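PDB 4YO7: sugar ABC transporter (Sugar-binding protein) from Bacillus halodurans, which binds myo-inositol and probably serves as the solute-binding component of a sugar ABC transporter. Local coordinates for residues T143-L156 and D303-T315. Numbering follows the deposited sequence.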
ATOM      1  N   THR A 143     -14.988  -9.648  -7.643  1.00  7.43           N
ATOM      2  CA  THR A 143     -16.334  -9.135  -7.364  1.00  7.86           C
ATOM      3  C   THR A 143     -16.299  -7.644  -7.041  1.00  8.35           C
ATOM      4  O   THR A 143     -17.194  -6.903  -7.410  1.00  8.44           O
ATOM      5  CB  THR A 143     -16.978  -9.885  -6.216  1.00 10.34           C
ATOM      6  OG1 THR A 143     -16.817 -11.276  -6.462  1.00  8.42           O
ATOM      7  CG2 THR A 143     -18.462  -9.553  -6.092  1.00 14.28           C
ATOM      8  N   ALA A 144     -15.245  -7.216  -6.360  1.00  7.87           N
ATOM      9  CA  ALA A 144     -15.029  -5.795  -6.094  1.00  8.91           C
ATOM     10  C   ALA A 144     -13.596  -5.564  -5.675  1.00  8.74           C
ATOM     11  O   ALA A 144     -12.939  -6.484  -5.207  1.00  9.42           O
ATOM     12  CB  ALA A 144     -15.995  -5.281  -5.000  1.00 10.33           C
ATOM     13  N   PHE A 145     -13.149  -4.322  -5.856  1.00  7.37           N
ATOM     14  CA  PHE A 145     -11.841  -3.851  -5.385  1.00  7.26           C
ATOM     15  C   PHE A 145     -12.055  -2.729  -4.384  1.00  7.72           C
ATOM     16  O   PHE A 145     -12.847  -1.811  -4.640  1.00  9.68           O
ATOM     17  CB  PHE A 145     -10.959  -3.332  -6.538  1.00  8.42           C
ATOM     18  CG  PHE A 145      -9.638  -2.790  -6.076  1.00  7.90           C
ATOM     19  CD1 PHE A 145      -8.644  -3.655  -5.651  1.00  8.92           C
ATOM     20  CD2 PHE A 145      -9.400  -1.424  -6.020  1.00 15.27           C
ATOM     21  CE1 PHE A 145      -7.441  -3.173  -5.188  1.00  7.62           C
ATOM     22  CE2 PHE A 145      -8.160  -0.934  -5.580  1.00 12.71           C
ATOM     23  CZ  PHE A 145      -7.188  -1.809  -5.163  1.00 12.05           C
ATOM     24  N   VAL A 146     -11.355  -2.827  -3.260  1.00  7.71           N
ATOM     25  CA  VAL A 146     -11.341  -1.794  -2.221  1.00  6.13           C
ATOM     26  C   VAL A 146      -9.901  -1.366  -2.001  1.00  7.95           C
ATOM     27  O   VAL A 146      -9.077  -2.160  -1.571  1.00  9.08           O
ATOM     28  CB  VAL A 146     -11.949  -2.299  -0.894  1.00  6.91           C
ATOM     29  CG1 VAL A 146     -11.889  -1.214   0.147  1.00 10.51           C
ATOM     30  CG2 VAL A 146     -13.391  -2.732  -1.117  1.00  8.19           C
ATOM     31  N   GLY A 147      -9.598  -0.121  -2.332  1.00  9.80           N
ATOM     32  CA  GLY A 147      -8.233   0.361  -2.228  1.00  8.36           C
ATOM     33  C   GLY A 147      -8.099   1.751  -2.788  1.00  8.31           C
ATOM     34  O   GLY A 147      -9.064   2.481  -2.861  1.00 11.52           O
ATOM     35  N   SER A 148      -6.878   2.106  -3.181  1.00  8.29           N
ATOM     36  CA  SER A 148      -6.580   3.442  -3.642  1.00 10.65           C
ATOM     37  C   SER A 148      -5.752   3.366  -4.909  1.00 12.26           C
ATOM     38  O   SER A 148      -5.045   2.393  -5.145  1.00 13.22           O
ATOM     39  CB  SER A 148      -5.840   4.207  -2.557  1.00 12.00           C
ATOM     40  OG  SER A 148      -6.647   4.314  -1.400  1.00 10.87           O
ATOM     41  N   GLU A 149      -5.836   4.405  -5.720  1.00 10.17           N
ATOM     42  CA  GLU A 149      -5.242   4.375  -7.055  1.00 10.87           C
ATOM     43  C   GLU A 149      -3.763   4.762  -7.009  1.00  9.32           C
ATOM     44  O   GLU A 149      -3.423   5.926  -6.805  1.00 10.36           O
ATOM     45  CB  GLU A 149      -6.007   5.326  -7.969  1.00 14.19           C
ATOM     46  CG  GLU A 149      -5.492   5.345  -9.400  1.00 13.96           C
ATOM     47  CD  GLU A 149      -5.885   4.092 -10.167  1.00 33.60           C
ATOM     48  OE1 GLU A 149      -7.087   3.725 -10.136  1.00 28.73           O
ATOM     49  OE2 GLU A 149      -4.996   3.476 -10.801  1.00 28.93           O
ATOM     50  N   SER A 150      -2.894   3.778  -7.192  1.00  9.29           N
ATOM     51  CA  SER A 150      -1.484   3.951  -6.919  1.00  7.63           C
ATOM     52  C   SER A 150      -0.825   5.103  -7.651  1.00  9.10           C
ATOM     53  O   SER A 150      -0.040   5.841  -7.047  1.00  8.17           O
ATOM     54  CB  SER A 150      -0.749   2.657  -7.270  1.00 10.56           C
ATOM     55  OG  SER A 150      -1.193   1.613  -6.436  1.00  9.37           O
ATOM     56  N   ILE A 151      -1.115   5.263  -8.941  1.00  8.08           N
ATOM     57  CA  ILE A 151      -0.416   6.301  -9.694  1.00  9.05           C
ATOM     58  C   ILE A 151      -0.723   7.686  -9.117  1.00 11.64           C
ATOM     59  O   ILE A 151       0.144   8.566  -9.175  1.00  9.59           O
ATOM     60  CB  ILE A 151      -0.753   6.267 -11.190  1.00  8.83           C
ATOM     61  CG1 ILE A 151       0.216   7.165 -11.959  1.00 11.58           C
ATOM     62  CG2 ILE A 151      -2.190   6.630 -11.425  1.00 12.73           C
ATOM     63  CD1 ILE A 151       0.189   6.996 -13.434  1.00 17.82           C
ATOM     64  N   GLN A 152      -1.922   7.855  -8.539  1.00 10.89           N
ATOM     65  CA  GLN A 152      -2.336   9.122  -7.914  1.00 13.08           C
ATOM     66  C   GLN A 152      -1.374   9.466  -6.765  1.00 10.21           C
ATOM     67  O   GLN A 152      -0.975  10.634  -6.601  1.00 10.98           O
ATOM     68  CB  GLN A 152      -3.807   9.048  -7.411  1.00 17.25           C
ATOM     69  CG  GLN A 152      -4.266  10.204  -6.466  1.00 37.15           C
ATOM     70  CD  GLN A 152      -5.750  10.118  -5.960  1.00 49.01           C
ATOM     71  OE1 GLN A 152      -6.142   9.224  -5.183  1.00 20.47           O
ATOM     72  NE2 GLN A 152      -6.554  11.093  -6.376  1.00 60.82           N
ATOM     73  N   SER A 153      -0.983   8.473  -5.970  1.00 11.13           N
ATOM     74  CA  SER A 153      -0.057   8.769  -4.874  1.00  9.70           C
ATOM     75  C   SER A 153       1.343   9.170  -5.380  1.00 12.00           C
ATOM     76  O   SER A 153       1.978  10.068  -4.799  1.00 11.96           O
ATOM     77  CB  SER A 153       0.036   7.599  -3.885  1.00  8.35           C
ATOM     78  OG  SER A 153       0.646   6.428  -4.371  1.00  9.41           O
ATOM     79  N   GLY A 154       1.817   8.547  -6.463  1.00 10.46           N
ATOM     80  CA  GLY A 154       3.107   8.921  -7.027  1.00 10.10           C
ATOM     81  C   GLY A 154       3.063  10.307  -7.654  1.00 11.71           C
ATOM     82  O   GLY A 154       4.014  11.089  -7.531  1.00 10.16           O
ATOM     83  N   LEU A 155       1.933  10.645  -8.285  1.00  9.97           N
ATOM     84  CA  LEU A 155       1.747  11.982  -8.856  1.00 10.61           C
ATOM     85  C   LEU A 155       1.687  13.052  -7.757  1.00 10.92           C
ATOM     86  O   LEU A 155       2.345  14.090  -7.859  1.00 11.69           O
ATOM     87  CB  LEU A 155       0.487  12.030  -9.708  1.00 12.13           C
ATOM     88  CG  LEU A 155       0.480  11.245 -11.017  1.00 13.21           C
ATOM     89  CD1 LEU A 155      -0.936  11.091 -11.525  1.00 13.96           C
ATOM     90  CD2 LEU A 155       1.313  11.944 -12.067  1.00 13.08           C
ATOM     91  N   LEU A 156       0.938  12.791  -6.696  1.00 12.87           N
ATOM     92  CA  LEU A 156       0.790  13.766  -5.605  1.00 11.21           C
ATOM     93  C   LEU A 156       2.121  14.002  -4.923  1.00 13.73           C
ATOM     94  O   LEU A 156       2.498  15.141  -4.662  1.00 13.17           O
ATOM     95  CB  LEU A 156      -0.242  13.289  -4.584  1.00 12.17           C
ATOM     96  CG  LEU A 156      -1.715  13.363  -4.980  1.00 15.12           C
ATOM     97  CD1 LEU A 156      -2.557  12.581  -3.961  1.00 14.80           C
ATOM     98  CD2 LEU A 156      -2.225  14.818  -5.094  1.00 19.41           C
ATOM     99  N   ASP A 303     -25.448  -7.463  -4.653  1.00 13.02           N
ATOM    100  CA  ASP A 303     -24.401  -7.019  -5.572  1.00  9.23           C
ATOM    101  C   ASP A 303     -23.642  -5.859  -4.946  1.00 13.57           C
ATOM    102  O   ASP A 303     -24.219  -4.976  -4.330  1.00 16.52           O
ATOM    103  CB  ASP A 303     -24.972  -6.631  -6.936  1.00 16.23           C
ATOM    104  CG  ASP A 303     -25.421  -7.854  -7.736  1.00 19.33           C
ATOM    105  OD1 ASP A 303     -24.561  -8.635  -8.206  1.00 14.25           O
ATOM    106  OD2 ASP A 303     -26.636  -8.049  -7.866  1.00 18.15           O
ATOM    107  N   VAL A 304     -22.334  -5.901  -5.087  1.00 13.32           N
ATOM    108  CA  VAL A 304     -21.466  -4.903  -4.489  1.00  8.67           C
ATOM    109  C   VAL A 304     -20.752  -4.117  -5.578  1.00 15.58           C
ATOM    110  O   VAL A 304     -20.898  -4.377  -6.768  1.00 15.88           O
ATOM    111  CB  VAL A 304     -20.446  -5.567  -3.526  1.00  8.34           C
ATOM    112  CG1 VAL A 304     -21.182  -6.212  -2.367  1.00 11.81           C
ATOM    113  CG2 VAL A 304     -19.609  -6.575  -4.243  1.00 13.11           C
ATOM    114  N   GLU A 305     -20.001  -3.121  -5.163  1.00 15.10           N
ATOM    115  CA  GLU A 305     -19.249  -2.330  -6.105  1.00 14.97           C
ATOM    116  C   GLU A 305     -17.921  -1.934  -5.492  1.00 14.62           C
ATOM    117  O   GLU A 305     -17.713  -2.059  -4.276  1.00 14.26           O
ATOM    118  CB  GLU A 305     -20.047  -1.096  -6.507  1.00 26.65           C
ATOM    119  CG  GLU A 305     -20.390  -0.207  -5.340  1.00 35.98           C
ATOM    120  CD  GLU A 305     -21.302   0.943  -5.738  1.00 59.02           C
ATOM    121  OE1 GLU A 305     -22.322   0.681  -6.410  1.00 59.28           O
ATOM    122  OE2 GLU A 305     -20.996   2.106  -5.382  1.00 64.91           O
ATOM    123  N   ASP A 306     -17.034  -1.463  -6.349  1.00 12.29           N
ATOM    124  CA  ASP A 306     -15.712  -1.002  -5.902  1.00 10.99           C
ATOM    125  C   ASP A 306     -15.808   0.156  -4.920  1.00 12.69           C
ATOM    126  O   ASP A 306     -16.743   0.959  -4.960  1.00 13.96           O
ATOM    127  CB  ASP A 306     -14.876  -0.538  -7.069  1.00 14.30           C
ATOM    128  CG  ASP A 306     -14.570  -1.634  -8.079  1.00 18.67           C
ATOM    129  OD1 ASP A 306     -14.783  -2.828  -7.796  1.00 13.48           O
ATOM    130  OD2 ASP A 306     -14.065  -1.271  -9.160  1.00 18.62           O
ATOM    131  N   ALA A 307     -14.795   0.279  -4.077  1.00  9.58           N
ATOM    132  CA  ALA A 307     -14.621   1.458  -3.248  1.00 11.72           C
ATOM    133  C   ALA A 307     -13.209   1.981  -3.429  1.00 12.71           C
ATOM    134  O   ALA A 307     -12.263   1.379  -2.950  1.00 13.15           O
ATOM    135  CB  ALA A 307     -14.894   1.125  -1.815  1.00 15.99           C
HETATM  136  N   MSE A 308     -13.084   3.088  -4.151  1.00 12.79           N
HETATM  137  CA  MSE A 308     -11.798   3.735  -4.390  1.00 13.66           C
HETATM  138  C   MSE A 308     -11.656   4.885  -3.428  1.00 19.96           C
HETATM  139  O   MSE A 308     -12.359   5.885  -3.547  1.00 23.58           O
HETATM  140  CB  MSE A 308     -11.689   4.273  -5.809  1.00 17.19           C
HETATM  141  CG  MSE A 308     -11.855   3.281  -6.888  1.00 28.80           C
HETATM  142 SE   MSE A 308     -10.528   1.865  -6.726  1.00 58.99          SE
HETATM  143  CE  MSE A 308      -8.944   2.847  -6.507  1.00  5.49           C
ATOM    144  N   ILE A 309     -10.750   4.745  -2.476  1.00 12.34           N
ATOM    145  CA  ILE A 309     -10.577   5.752  -1.455  1.00 12.39           C
ATOM    146  C   ILE A 309      -9.420   6.663  -1.861  1.00 13.86           C
ATOM    147  O   ILE A 309      -8.359   6.172  -2.245  1.00 13.67           O
ATOM    148  CB  ILE A 309     -10.307   5.096  -0.090  1.00 18.44           C
ATOM    149  CG1 ILE A 309     -11.427   4.086   0.214  1.00 20.74           C
ATOM    150  CG2 ILE A 309     -10.184   6.169   0.989  1.00 16.41           C
ATOM    151  CD1 ILE A 309     -11.199   3.218   1.445  1.00 24.87           C
ATOM    152  N   PRO A 310      -9.619   7.994  -1.791  1.00 14.44           N
ATOM    153  CA  PRO A 310      -8.560   8.877  -2.283  1.00 13.35           C
ATOM    154  C   PRO A 310      -7.302   8.852  -1.439  1.00 17.00           C
ATOM    155  O   PRO A 310      -7.358   8.685  -0.230  1.00 15.48           O
ATOM    156  CB  PRO A 310      -9.185  10.275  -2.214  1.00 19.50           C
ATOM    157  CG  PRO A 310     -10.631  10.063  -2.102  1.00 21.88           C
ATOM    158  CD  PRO A 310     -10.837   8.743  -1.425  1.00 19.54           C
ATOM    159  N   TYR A 311      -6.171   8.991  -2.110  1.00 15.29           N
ATOM    160  CA  TYR A 311      -4.932   9.388  -1.478  1.00 10.41           C
ATOM    161  C   TYR A 311      -4.973  10.898  -1.164  1.00 15.44           C
ATOM    162  O   TYR A 311      -5.618  11.654  -1.899  1.00 16.33           O
ATOM    163  CB  TYR A 311      -3.754   9.105  -2.397  1.00 10.92           C
ATOM    164  CG  TYR A 311      -3.236   7.691  -2.461  1.00 11.01           C
ATOM    165  CD1 TYR A 311      -2.460   7.175  -1.434  1.00 11.87           C
ATOM    166  CD2 TYR A 311      -3.445   6.909  -3.577  1.00 10.84           C
ATOM    167  CE1 TYR A 311      -1.917   5.909  -1.510  1.00  8.21           C
ATOM    168  CE2 TYR A 311      -2.916   5.627  -3.662  1.00 10.45           C
ATOM    169  CZ  TYR A 311      -2.143   5.147  -2.617  1.00  8.89           C
ATOM    170  OH  TYR A 311      -1.585   3.900  -2.689  1.00 11.68           O
ATOM    171  N   GLU A 312      -4.287  11.337  -0.105  1.00 14.56           N
ATOM    172  CA  GLU A 312      -4.243  12.765   0.261  1.00 15.11           C
ATOM    173  C   GLU A 312      -2.825  13.216   0.583  1.00 15.32           C
ATOM    174  O   GLU A 312      -2.142  12.609   1.405  1.00 14.29           O
ATOM    175  CB  GLU A 312      -5.156  13.042   1.464  1.00 16.76           C
ATOM    176  CG  GLU A 312      -6.593  12.544   1.283  1.00 21.80           C
ATOM    177  CD  GLU A 312      -7.476  12.773   2.501  1.00 22.98           C
ATOM    178  OE1 GLU A 312      -7.186  13.678   3.309  1.00 28.06           O
ATOM    179  OE2 GLU A 312      -8.481  12.045   2.644  1.00 25.11           O
ATOM    180  N   LEU A 313      -2.393  14.310  -0.036  1.00 15.06           N
ATOM    181  CA  LEU A 313      -1.060  14.844   0.213  1.00 14.73           C
ATOM    182  C   LEU A 313      -0.925  15.302   1.654  1.00 16.09           C
ATOM    183  O   LEU A 313      -1.800  15.997   2.172  1.00 17.71           O
ATOM    184  CB  LEU A 313      -0.762  16.017  -0.722  1.00 15.77           C
ATOM    185  CG  LEU A 313       0.603  16.682  -0.552  1.00 15.83           C
ATOM    186  CD1 LEU A 313       1.743  15.733  -0.944  1.00 14.93           C
ATOM    187  CD2 LEU A 313       0.664  17.967  -1.362  1.00 19.36           C
ATOM    188  N   VAL A 314       0.179  14.926   2.297  1.00 16.42           N
ATOM    189  CA  VAL A 314       0.470  15.384   3.651  1.00 16.51           C
ATOM    190  C   VAL A 314       1.796  16.143   3.690  1.00 20.46           C
ATOM    191  O   VAL A 314       2.832  15.643   3.214  1.00 19.80           O
ATOM    192  CB  VAL A 314       0.540  14.214   4.651  1.00 15.90           C
ATOM    193  CG1 VAL A 314       0.690  14.754   6.084  1.00 19.05           C
ATOM    194  CG2 VAL A 314      -0.688  13.314   4.528  1.00 18.38           C
ATOM    195  N   THR A 315       1.757  17.341   4.252  1.00 20.96           N
ATOM    196  CA  THR A 315       2.949  18.167   4.411  1.00 23.68           C
ATOM    197  C   THR A 315       2.943  18.728   5.831  1.00 22.18           C
ATOM    198  O   THR A 315       1.955  18.596   6.538  1.00 22.15           O
ATOM    199  CB  THR A 315       2.997  19.325   3.391  1.00 34.57           C
ATOM    200  OG1 THR A 315       1.985  20.290   3.706  1.00 31.54           O
ATOM    201  CG2 THR A 315       2.793  18.810   1.968  1.00 36.39           C
TER
HETATM  202  O   HOH W   1      -2.248   1.801  -4.036  1.00 10.88           O
HETATM  203  O   HOH W   2      -6.313   6.201   0.713  1.00 11.82           O
HETATM  204  O   HOH W   3      -7.620   6.483  -4.949  1.00 17.29           O
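Tyr-311 is gripped on both faces of its ring by serines from the 143-156 segment, and here the contact is tightest. Ser-153 CB sits directly over the ring centre, 3.3 Å from the centroid, while Ser-148 CB presses on the opposite face, displaced toward the rim beside CE2. The carbonyl O of Glu-149 meets the ring edge, 3.2 Å from Tyr-311 CE2. Ser-153 OG turns back to Ser-150 O, leaving its CB against the ring. Water 1 joins Tyr-311 OH to Ser-150 OG and Ser-148 O; the phenol also bonds Arg-186, a residue of the myo-inositol pocket, and Ser-150 OG bonds Glu-181. With an alanine here, a gap would probably open between the two serines and Arg-186 would lose its phenolic partner.

This packing lies where two lobes meet in a periplasmic-binding-protein fold: the chain leaves the parallel sheet at 144-147, passes through what is probably one of the hinge crossings of the fold, as in its relatives, and enters helix 150-164, while the 303-315 segment runs alongside from edge strand 307-308 to strand 312-314. Ladder bonds include Ile-309 N to Gly-147 O at 2.8 Å, and Ser-148 OG, anti to its carbonyl carbon (chi1 -61°), reaches Ile-309 O at 2.7 Å. The extended Gln-152 side chain brings OE1 within 3.1 Å of Tyr-311 N, which approaches from above the amide plane. Water 3 bridges the start of the helix, at Glu-149 N and Gln-152 OE1, to Ile-309 O.

The flank of Met-308 and Asp-306 is the solvent side, where contacts are one-sided. The doubly bent selenomethionine Met-308 lays SE at the Phe-145 ring edge, 3.5 Å from CD2, a Met-aromatic contact. Beyond it, Asp-306 OD1 accepts Phe-145 N at 2.9 Å, from above the carboxylate plane.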